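Local atomic coordinates of envelopment polyprotein (Bovine Schmallenberg virus BH80/Germany/2011, PDB entry 7A56), a protein that probably drives fusion of the viral and host cell membranes during entry, as a trimeric class II fusion glycoprotein (Gc) captured in its postfusion form. Residues A[309-314]-A[410-415]. Sequence-based numbering, arbitrary orientation.
Sequences LLEQDN and SIKLNC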
loop_
_atom_site.group_PDB
_atom_site.type_symbol
_atom_site.label_atom_id
_atom_site.label_comp_id
_atom_site.label_asym_id
_atom_site.label_seq_id
_atom_site.Cartn_x
_atom_site.Cartn_y
_atom_site.Cartn_z
ATOM N N LEU A 309 12.110 4.641 -18.804
ATOM C CA LEU A 309 11.880 3.281 -18.331
ATOM C C LEU A 309 10.686 3.166 -17.384
ATOM O O LEU A 309 10.498 2.110 -16.785
ATOM C CB LEU A 309 13.135 2.735 -17.626
ATOM C CG LEU A 309 14.447 2.832 -18.424
ATOM C CD1 LEU A 309 15.620 2.667 -17.514
ATOM C CD2 LEU A 309 14.517 1.844 -19.597
ATOM N N LEU A 310 9.938 4.241 -17.150
ATOM C CA LEU A 310 8.757 4.120 -16.308
ATOM C C LEU A 310 7.735 3.220 -16.990
ATOM O O LEU A 310 7.602 3.229 -18.217
ATOM C CB LEU A 310 8.128 5.481 -16.061
ATOM C CG LEU A 310 8.984 6.524 -15.339
ATOM C CD1 LEU A 310 8.215 7.811 -15.426
ATOM C CD2 LEU A 310 9.167 6.119 -13.848
ATOM N N GLU A 311 7.005 2.461 -16.175
ATOM C CA GLU A 311 5.955 1.552 -16.652
ATOM C C GLU A 311 4.603 2.241 -16.711
ATOM O O GLU A 311 4.199 2.952 -15.781
ATOM C CB GLU A 311 5.866 0.333 -15.747
ATOM C CG GLU A 311 7.157 -0.462 -15.745
ATOM C CD GLU A 311 6.978 -1.856 -15.170
ATOM O OE1 GLU A 311 5.987 -2.062 -14.427
ATOM O OE2 GLU A 311 7.825 -2.736 -15.489
ATOM N N GLN A 312 3.909 2.053 -17.816
ATOM C CA GLN A 312 2.591 2.616 -17.909
ATOM C C GLN A 312 1.695 1.711 -17.074
ATOM O O GLN A 312 1.879 0.494 -17.072
ATOM C CB GLN A 312 2.121 2.651 -19.356
ATOM C CG GLN A 312 0.764 3.299 -19.459
ATOM C CD GLN A 312 -0.006 2.840 -20.658
ATOM O OE1 GLN A 312 0.542 2.185 -21.545
ATOM N NE2 GLN A 312 -1.278 3.191 -20.708
ATOM N N ASP A 313 0.793 2.301 -16.316
ATOM C CA ASP A 313 -0.186 1.545 -15.525
ATOM C C ASP A 313 -1.530 1.689 -16.234
ATOM O O ASP A 313 -2.218 2.711 -16.116
ATOM C CB ASP A 313 -0.169 2.025 -14.069
ATOM C CG ASP A 313 -1.108 1.206 -13.158
ATOM O OD1 ASP A 313 -1.958 0.470 -13.679
ATOM O OD2 ASP A 313 -1.024 1.310 -11.923
ATOM N N ASN A 314 -1.917 0.642 -16.971
ATOM C CA ASN A 314 -3.177 0.645 -17.706
ATOM C C ASN A 314 -4.402 0.680 -16.807
ATOM O O ASN A 314 -5.477 1.009 -17.305
ATOM C CB ASN A 314 -3.293 -0.571 -18.612
ATOM C CG ASN A 314 -2.579 -0.362 -19.892
ATOM O OD1 ASN A 314 -1.607 -1.049 -20.193
ATOM N ND2 ASN A 314 -3.016 0.640 -20.648
ATOM N N SER A 410 -7.792 -3.055 -23.975
ATOM C CA SER A 410 -6.351 -3.273 -24.082
ATOM C C SER A 410 -5.796 -3.745 -22.751
ATOM O O SER A 410 -6.245 -3.305 -21.695
ATOM C CB SER A 410 -5.601 -2.015 -24.538
ATOM O OG SER A 410 -5.926 -0.918 -23.729
ATOM N N ILE A 411 -4.793 -4.627 -22.810
ATOM C CA ILE A 411 -4.172 -5.192 -21.614
ATOM C C ILE A 411 -2.665 -5.199 -21.805
ATOM O O ILE A 411 -2.158 -5.188 -22.928
ATOM C CB ILE A 411 -4.629 -6.634 -21.311
ATOM C CG1 ILE A 411 -4.183 -7.611 -22.394
ATOM C CG2 ILE A 411 -6.129 -6.687 -21.017
ATOM C CD1 ILE A 411 -4.799 -8.996 -22.207
ATOM N N LYS A 412 -1.946 -5.241 -20.685
ATOM C CA LYS A 412 -0.494 -5.353 -20.709
ATOM C C LYS A 412 -0.095 -6.704 -20.129
ATOM O O LYS A 412 -0.710 -7.176 -19.163
ATOM C CB LYS A 412 0.146 -4.197 -19.939
ATOM C CG LYS A 412 1.627 -4.333 -19.700
ATOM C CD LYS A 412 2.190 -3.089 -19.013
ATOM C CE LYS A 412 1.807 -2.979 -17.528
ATOM N NZ LYS A 412 2.706 -2.020 -16.763
ATOM N N LEU A 413 0.868 -7.355 -20.779
ATOM C CA LEU A 413 1.346 -8.683 -20.418
ATOM C C LEU A 413 2.847 -8.671 -20.175
ATOM O O LEU A 413 3.597 -7.885 -20.758
ATOM C CB LEU A 413 1.039 -9.717 -21.507
ATOM C CG LEU A 413 -0.440 -9.874 -21.880
ATOM C CD1 LEU A 413 -0.537 -10.894 -23.009
ATOM C CD2 LEU A 413 -1.322 -10.243 -20.683
ATOM N N ASN A 414 3.275 -9.569 -19.322
ATOM C CA ASN A 414 4.687 -9.786 -19.070
ATOM C C ASN A 414 4.967 -11.194 -19.561
ATOM O O ASN A 414 4.638 -12.161 -18.871
ATOM C CB ASN A 414 5.010 -9.619 -17.589
ATOM C CG ASN A 414 6.407 -10.074 -17.240
ATOM O OD1 ASN A 414 6.605 -11.094 -16.557
ATOM N ND2 ASN A 414 7.393 -9.309 -17.685
ATOM N N CYS A 415 5.545 -11.308 -20.783
ATOM C CA CYS A 415 5.812 -12.584 -21.435
ATOM C C CYS A 415 7.303 -12.906 -21.403
ATOM O O CYS A 415 8.141 -12.025 -21.637
ATOM C CB CYS A 415 5.352 -12.591 -22.901
ATOM S SG CYS A 415 3.633 -12.293 -23.233
#
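Residues 309-314, which carry the short strand 311-312, and residues 410-415, which lie on strand 408-414, face each other without pairing as strands: their CA atoms come no nearer than 7.1 Å, between Asn314 and Ile411, and each backbone bonds to other strands. Glu311 and Asp313 pair with Val251 and Val249 of strand 248-251, whereas Ile411 and Leu413 pair with Cys375 and Met373 of strand 373-381. The contact thus joins two separate sheets, and Lys412 spans the gap. Its CG stands anti to the backbone N (chi1 170°), which starts the chain out toward 309-314; after a bend at chi3 (74°) the ammonium group reaches the backbone of Gln312. Lys412 NZ donates a hydrogen bond of 2.7 Å to Gln312 O, approaching nearly in line with the carbonyl at a C=O...N angle of 168°. At the root of the lysine, Asn314 OD1 touches Lys412 CB at 3.6 Å, the two side chains meeting at a slant. Glu311 crosses the lysine at about a right angle, its OE1 staying 4.0 Å from Lys412 NZ, beyond salt-bridge range; its carboxylate instead forms a salt bridge through OE2 with Arg116 of the second subunit. Lys412 also makes a cation-pi interaction with Tyr396, and the disulfide Cys415-Cys393 lies at the far end of 410-415. Lys412 is buried, and one short bond to a main-chain oxygen, met nearly end-on, and the tyrosine ring probably offset much of the cost of burying its charge, with a more distant contribution from the Glu311 carboxylate. Between these two segments a single hydrogen bond, from a lysine to a backbone carbonyl, links the two sheets, beside a glutamate paired with another subunit.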